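Local coordinates for DUAL specificity protein phosphatase 14 (Homo sapiens, PDB 2WGP) that removes phosphate from phosphotyrosine, phosphoserine and phosphothreonine in proteins, inactivating the MAP kinases ERK, JNK and p38 and restraining T-cell receptor signalling through TAB1, at the interface of chains A and B. Residues are numbered along the deposited sequence; one frame, centred on the assembly and turned at random. Chains: chain A/B, DUAL specificity protein phosphatase 14.

Contact 1: the interface of chains A and B. Residues chain A 175, 177, 185, 188; chain B 84, 86-87, 89, 156, 160, 163.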
ATOM      1  N   THR A 175      -0.831   0.307 -18.165  1.00 23.78           N
ATOM      2  CA  THR A 175      -0.098  -0.453 -19.161  1.00 23.68           C
ATOM      3  C   THR A 175       0.544  -1.619 -18.420  1.00 24.07           C
ATOM      4  O   THR A 175       0.532  -1.646 -17.181  1.00 23.48           O
ATOM      5  CB  THR A 175       0.979   0.403 -19.876  1.00 23.67           C
ATOM      6  OG1 THR A 175       2.148   0.497 -19.056  1.00 21.43           O
ATOM      7  CG2 THR A 175       0.456   1.802 -20.212  1.00 21.84           C
ATOM      8  N   TYR A 177       3.452  -1.900 -17.859  1.00 24.49           N
ATOM      9  CA  TYR A 177       4.632  -1.348 -17.195  1.00 24.25           C
ATOM     10  C   TYR A 177       4.308  -0.332 -16.103  1.00 24.50           C
ATOM     11  O   TYR A 177       5.196   0.311 -15.571  1.00 24.98           O
ATOM     12  CB  TYR A 177       5.549  -0.748 -18.274  1.00 24.80           C
ATOM     13  CG  TYR A 177       5.745  -1.705 -19.429  1.00 22.45           C
ATOM     14  CD1 TYR A 177       6.125  -3.024 -19.202  1.00 22.68           C
ATOM     15  CD2 TYR A 177       5.527  -1.313 -20.752  1.00 24.67           C
ATOM     16  CE1 TYR A 177       6.275  -3.921 -20.231  1.00 22.46           C
ATOM     17  CE2 TYR A 177       5.692  -2.211 -21.802  1.00 23.51           C
ATOM     18  CZ  TYR A 177       6.083  -3.516 -21.536  1.00 24.46           C
ATOM     19  OH  TYR A 177       6.255  -4.449 -22.533  1.00 24.26           O
ATOM     20  N   GLU A 185       2.129   6.206 -23.195  1.00 26.46           N
ATOM     21  CA  GLU A 185       1.754   4.948 -23.852  1.00 26.98           C
ATOM     22  C   GLU A 185       1.803   5.153 -25.373  1.00 27.35           C
ATOM     23  O   GLU A 185       2.339   4.316 -26.101  1.00 28.48           O
ATOM     24  CB  GLU A 185       0.366   4.517 -23.383  1.00 27.18           C
ATOM     25  CG  GLU A 185       0.062   3.054 -23.575  1.00 31.24           C
ATOM     26  CD  GLU A 185      -0.466   2.742 -24.955  1.00 35.43           C
ATOM     27  OE1 GLU A 185      -0.957   3.690 -25.606  1.00 38.64           O
ATOM     28  OE2 GLU A 185      -0.424   1.554 -25.375  1.00 37.04           O
ATOM     29  N   SER A 188       5.303   5.158 -26.784  1.00 31.54           N
ATOM     30  CA  SER A 188       5.925   3.812 -26.727  1.00 32.62           C
ATOM     31  C   SER A 188       5.640   2.961 -27.973  1.00 33.40           C
ATOM     32  O   SER A 188       6.337   1.975 -28.236  1.00 31.66           O
ATOM     33  CB  SER A 188       5.479   3.027 -25.481  1.00 33.14           C
ATOM     34  OG  SER A 188       4.148   2.538 -25.593  1.00 34.18           O
TER
ATOM     35  N   PRO B  84       8.565   3.043 -15.382  1.00 23.78           N
ATOM     36  CA  PRO B  84       7.978   2.248 -16.473  1.00 23.77           C
ATOM     37  C   PRO B  84       8.952   2.053 -17.634  1.00 23.77           C
ATOM     38  O   PRO B  84       8.670   2.446 -18.788  1.00 23.61           O
ATOM     39  CB  PRO B  84       6.763   3.096 -16.897  1.00 23.89           C
ATOM     40  CG  PRO B  84       7.235   4.480 -16.688  1.00 24.78           C
ATOM     41  CD  PRO B  84       8.105   4.449 -15.447  1.00 24.92           C
ATOM     42  N   GLY B  86       9.686  -0.528 -19.306  1.00 22.30           N
ATOM     43  CA  GLY B  86       9.093  -1.299 -20.376  1.00 22.63           C
ATOM     44  C   GLY B  86       8.565  -0.496 -21.557  1.00 22.61           C
ATOM     45  O   GLY B  86       8.489  -1.013 -22.680  1.00 23.34           O
ATOM     46  N   LEU B  87       8.197   0.762 -21.309  1.00 23.56           N
ATOM     47  CA  LEU B  87       7.714   1.647 -22.357  1.00 23.29           C
ATOM     48  C   LEU B  87       8.826   1.977 -23.357  1.00 23.91           C
ATOM     49  O   LEU B  87       8.558   2.529 -24.420  1.00 25.01           O
ATOM     50  CB  LEU B  87       7.135   2.942 -21.748  1.00 22.54           C
ATOM     51  CG  LEU B  87       5.830   2.876 -20.937  1.00 22.63           C
ATOM     52  CD1 LEU B  87       5.429   4.243 -20.332  1.00 20.77           C
ATOM     53  CD2 LEU B  87       4.674   2.337 -21.781  1.00 22.45           C
ATOM     54  N   PHE B  89      11.170  -0.561 -24.152  1.00 25.78           N
ATOM     55  CA  PHE B  89      11.709  -1.840 -24.615  1.00 25.22           C
ATOM     56  C   PHE B  89      11.779  -1.878 -26.144  1.00 25.28           C
ATOM     57  O   PHE B  89      12.870  -2.086 -26.704  1.00 24.52           O
ATOM     58  CB  PHE B  89      10.902  -3.029 -24.076  1.00 25.59           C
ATOM     59  CG  PHE B  89      11.148  -3.365 -22.596  1.00 23.43           C
ATOM     60  CD1 PHE B  89      10.319  -4.297 -21.965  1.00 23.19           C
ATOM     61  CD2 PHE B  89      12.184  -2.781 -21.832  1.00 23.13           C
ATOM     62  CE1 PHE B  89      10.525  -4.630 -20.626  1.00 23.60           C
ATOM     63  CE2 PHE B  89      12.365  -3.128 -20.505  1.00 23.31           C
ATOM     64  CZ  PHE B  89      11.544  -4.048 -19.916  1.00 22.96           C
ATOM     65  N   GLN B 156       8.530  -6.356 -15.375  1.00 22.86           N
ATOM     66  CA  GLN B 156       8.283  -5.789 -16.693  1.00 23.40           C
ATOM     67  C   GLN B 156       8.917  -6.635 -17.788  1.00 23.15           C
ATOM     68  O   GLN B 156       8.299  -6.865 -18.833  1.00 24.67           O
ATOM     69  CB  GLN B 156       8.753  -4.329 -16.736  1.00 22.59           C
ATOM     70  CG  GLN B 156       7.965  -3.405 -15.803  1.00 23.86           C
ATOM     71  CD  GLN B 156       8.433  -1.963 -15.831  1.00 24.13           C
ATOM     72  OE1 GLN B 156       8.507  -1.350 -16.903  1.00 23.81           O
ATOM     73  NE2 GLN B 156       8.710  -1.387 -14.644  1.00 26.70           N
ATOM     74  N   TYR B 160       7.076  -8.678 -20.908  1.00 23.24           N
ATOM     75  CA  TYR B 160       7.563  -8.506 -22.286  1.00 23.61           C
ATOM     76  C   TYR B 160       7.945  -9.843 -22.917  1.00 23.66           C
ATOM     77  O   TYR B 160       7.607 -10.104 -24.072  1.00 23.40           O
ATOM     78  CB  TYR B 160       8.758  -7.569 -22.303  1.00 23.60           C
ATOM     79  CG  TYR B 160       9.222  -7.103 -23.671  1.00 25.28           C
ATOM     80  CD1 TYR B 160       8.342  -6.447 -24.553  1.00 25.98           C
ATOM     81  CD2 TYR B 160      10.555  -7.265 -24.063  1.00 24.72           C
ATOM     82  CE1 TYR B 160       8.774  -5.972 -25.774  1.00 24.68           C
ATOM     83  CE2 TYR B 160      10.991  -6.824 -25.299  1.00 26.13           C
ATOM     84  CZ  TYR B 160      10.098  -6.171 -26.144  1.00 26.63           C
ATOM     85  OH  TYR B 160      10.568  -5.713 -27.333  1.00 28.14           O
ATOM     86  N   GLN B 163       4.775 -11.504 -23.898  1.00 25.48           N
ATOM     87  CA  GLN B 163       4.272 -10.875 -25.127  1.00 25.81           C
ATOM     88  C   GLN B 163       5.015 -11.445 -26.368  1.00 25.03           C
ATOM     89  O   GLN B 163       4.413 -11.725 -27.406  1.00 24.61           O
ATOM     90  CB  GLN B 163       4.468  -9.354 -25.097  1.00 25.94           C
ATOM     91  CG  GLN B 163       3.675  -8.582 -24.055  1.00 29.46           C
ATOM     92  CD  GLN B 163       4.079  -7.097 -24.022  1.00 31.05           C
ATOM     93  OE1 GLN B 163       4.076  -6.448 -25.065  1.00 35.94           O
ATOM     94  NE2 GLN B 163       4.486  -6.586 -22.848  1.00 26.51           N
TER
HETATM   95  O   HOH W   1       8.564   1.087 -26.782  1.00 23.90           O
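The turn joining strands 172-175 and 178-181 of chain A, with helix 182-188, packs against the 3-10 helix 85-88, the start of helix 89-101 and helix 151-165 of chain B, where A:Tyr177 meets B:Gly86, B:Gln156 and B:Gln163. A:Tyr177 contributes 118 Å² of the surface hidden in the patch. With CG beside its backbone N and anti to the carbonyl carbon (chi1 -48°), its ring lies flat over B:Gly86, whose CA sits 3.4 Å from the ring centroid in a CH-pi contact; with no side chain on B:Gly86, the aromatic face can approach the 3-10 turn closely. B:Phe89 meets the tyrosine edge-to-face, with ring planes 65° apart. Tip to tip, the extended B:Gln163 delivers its amide NE2 to the phenol OH of A:Tyr177 at 2.8 Å, bent to 147° at the hydrogen and tilted from the amide plane. B:Tyr160 flanks the same hydroxyl with CD1. On the same side as B:Gly86, B:Gln156 lies across the rim at CD1 with CB and CG, and its OE1 is 3.3 Å from A:Tyr177 CB. That OE1 accepts a hydrogen bond from the backbone N of B:Gly86, probably steadying the 3-10 turn. OG1 of A:Thr175 accepts a hydrogen bond from the backbone N of A:Tyr177 and probably helps hold the turn. B:Leu87 points CD2 at the ring edge and at A:Ser188 CB. A water bridges two backbone carbonyls, 2.8 Å from A:Ser188 O and 2.8 Å from B:Leu87 O.

Contact 2: the interface of chains A and B. Residues chain A 146, 148, 184; chain B 76, 87-88.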
ATOM      1  N   VAL A 146      13.603  16.020 -23.953  1.00 23.27           N
ATOM      2  CA  VAL A 146      13.902  15.105 -22.858  1.00 23.43           C
ATOM      3  C   VAL A 146      12.931  15.187 -21.679  1.00 23.42           C
ATOM      4  O   VAL A 146      13.016  14.344 -20.783  1.00 23.33           O
ATOM      5  CB  VAL A 146      15.359  15.274 -22.319  1.00 24.22           C
ATOM      6  CG1 VAL A 146      16.388  15.022 -23.440  1.00 21.80           C
ATOM      7  CG2 VAL A 146      15.541  16.621 -21.647  1.00 20.84           C
ATOM      8  N   ARG A 148      10.004  14.716 -19.060  1.00 23.55           N
ATOM      9  CA  ARG A 148       9.337  13.489 -18.615  1.00 23.88           C
ATOM     10  C   ARG A 148       8.893  13.636 -17.148  1.00 23.33           C
ATOM     11  O   ARG A 148       9.478  13.057 -16.248  1.00 23.63           O
ATOM     12  CB  ARG A 148      10.291  12.302 -18.776  1.00 23.92           C
ATOM     13  CG  ARG A 148       9.633  10.960 -18.659  1.00 23.62           C
ATOM     14  CD  ARG A 148       9.157  10.447 -19.965  1.00 23.48           C
ATOM     15  NE  ARG A 148       8.636   9.099 -19.860  1.00 22.84           N
ATOM     16  CZ  ARG A 148       8.092   8.412 -20.861  1.00 22.96           C
ATOM     17  NH1 ARG A 148       7.942   8.970 -22.043  1.00 23.16           N
ATOM     18  NH2 ARG A 148       7.698   7.150 -20.661  1.00 23.67           N
ATOM     19  N   TYR A 184       2.473   8.932 -22.779  1.00 22.93           N
ATOM     20  CA  TYR A 184       3.634   8.039 -22.660  1.00 23.89           C
ATOM     21  C   TYR A 184       3.355   6.700 -23.336  1.00 24.88           C
ATOM     22  O   TYR A 184       4.235   6.115 -23.958  1.00 25.16           O
ATOM     23  CB  TYR A 184       4.004   7.786 -21.205  1.00 23.33           C
ATOM     24  CG  TYR A 184       4.645   8.954 -20.463  1.00 22.47           C
ATOM     25  CD1 TYR A 184       4.846  10.202 -21.071  1.00 21.75           C
ATOM     26  CD2 TYR A 184       5.034   8.803 -19.130  1.00 23.67           C
ATOM     27  CE1 TYR A 184       5.405  11.249 -20.372  1.00 22.16           C
ATOM     28  CE2 TYR A 184       5.586   9.825 -18.427  1.00 21.72           C
ATOM     29  CZ  TYR A 184       5.773  11.065 -19.044  1.00 21.31           C
ATOM     30  OH  TYR A 184       6.350  12.110 -18.350  1.00 22.22           O
TER
ATOM     31  N   PRO B  76      14.854   8.994 -20.054  1.00 25.86           N
ATOM     32  CA  PRO B  76      14.991   9.628 -18.746  1.00 26.83           C
ATOM     33  C   PRO B  76      14.199   8.937 -17.641  1.00 27.06           C
ATOM     34  O   PRO B  76      13.178   9.466 -17.157  1.00 28.20           O
ATOM     35  CB  PRO B  76      14.501  11.063 -19.003  1.00 26.66           C
ATOM     36  CG  PRO B  76      13.518  10.935 -20.067  1.00 26.19           C
ATOM     37  CD  PRO B  76      13.957   9.780 -20.931  1.00 27.00           C
ATOM     38  N   LEU B  87       8.197   0.762 -21.309  1.00 23.56           N
ATOM     39  CA  LEU B  87       7.714   1.647 -22.357  1.00 23.29           C
ATOM     40  C   LEU B  87       8.826   1.977 -23.357  1.00 23.91           C
ATOM     41  O   LEU B  87       8.558   2.529 -24.420  1.00 25.01           O
ATOM     42  CB  LEU B  87       7.135   2.942 -21.748  1.00 22.54           C
ATOM     43  CG  LEU B  87       5.830   2.876 -20.937  1.00 22.63           C
ATOM     44  CD1 LEU B  87       5.429   4.243 -20.332  1.00 20.77           C
ATOM     45  CD2 LEU B  87       4.674   2.337 -21.781  1.00 22.45           C
ATOM     46  N   TYR B  88      10.068   1.673 -22.999  1.00 24.41           N
ATOM     47  CA  TYR B  88      11.219   1.881 -23.869  1.00 24.91           C
ATOM     48  C   TYR B  88      11.778   0.584 -24.467  1.00 25.22           C
ATOM     49  O   TYR B  88      12.764   0.615 -25.203  1.00 26.30           O
ATOM     50  CB  TYR B  88      12.312   2.626 -23.118  1.00 24.82           C
ATOM     51  CG  TYR B  88      11.925   4.049 -22.722  1.00 25.46           C
ATOM     52  CD1 TYR B  88      12.079   5.110 -23.619  1.00 26.48           C
ATOM     53  CD2 TYR B  88      11.400   4.326 -21.473  1.00 25.51           C
ATOM     54  CE1 TYR B  88      11.750   6.420 -23.268  1.00 27.40           C
ATOM     55  CE2 TYR B  88      11.064   5.650 -21.111  1.00 26.70           C
ATOM     56  CZ  TYR B  88      11.233   6.682 -22.025  1.00 26.56           C
ATOM     57  OH  TYR B  88      10.899   7.991 -21.702  1.00 28.68           O
TER
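With CG anti to the backbone N (chi1 -167°) and a bend at chi2 (90°), A:Arg148 carries its guanidinium to the hydroxyl tip of B:Tyr88, whose own CG stands beside the backbone N (chi1 -65°). The two side chains reach tip to tip across the interface. B:Tyr88 OH comes over the centre of one guanidinium face, 3.1 Å from A:Arg148 NE and 3.1 Å from NH1 of the same arginine. An oxygen above the plane is poorly placed for the N-H bonds, which lie within it, so the approach reads as a polar contact with the cationic face rather than as straight hydrogen bonds. The opposite face rests on the ring of A:Tyr184 from the same chain, with CG about 3.4 Å above the guanidinium plane. The guanidinium thus lies between the ring of A:Tyr184 and the phenol oxygen of B:Tyr88, and the intrachain face contact probably limits its rotation. Its positive charge may polarise the hydroxyl. B:Leu87 uses its other branch here, CD1 standing 3.7 Å from A:Arg148 NH2 and 3.9 Å from A:Tyr184 CB. Nearer the backbone, the ring of B:Pro76 crosses A:Arg148 at about a right angle, B:Pro76 CG 3.7 Å from A:Arg148 CB, and also touches A:Val146 O. A:Val146 and A:Arg148 occupy the loop between helices 133-143 and 151-165 and A:Tyr184 helix 182-188, while B:Leu87 and B:Tyr88 end the 3-10 helix 85-88 and B:Pro76 follows strand 71-74.

Contact 1 and contact 2 are adjoining patches whose C-alpha centres lie about 11 Å apart. B:Leu87 belongs to both, turning one methyl branch to each, and helix 182-188 of chain A and the 3-10 helix 85-88 of chain B contribute to both. Contact 1 is centred about 17 Å from the catalytic B:Cys110 and contact 2 about 15 Å from A:Cys110, so neither patch is centred on a catalytic cysteine. The whole interface is not an exact two-fold, and among eight copies in the deposited assembly it may reflect crystal packing; the structure alone does not establish a biological dimer.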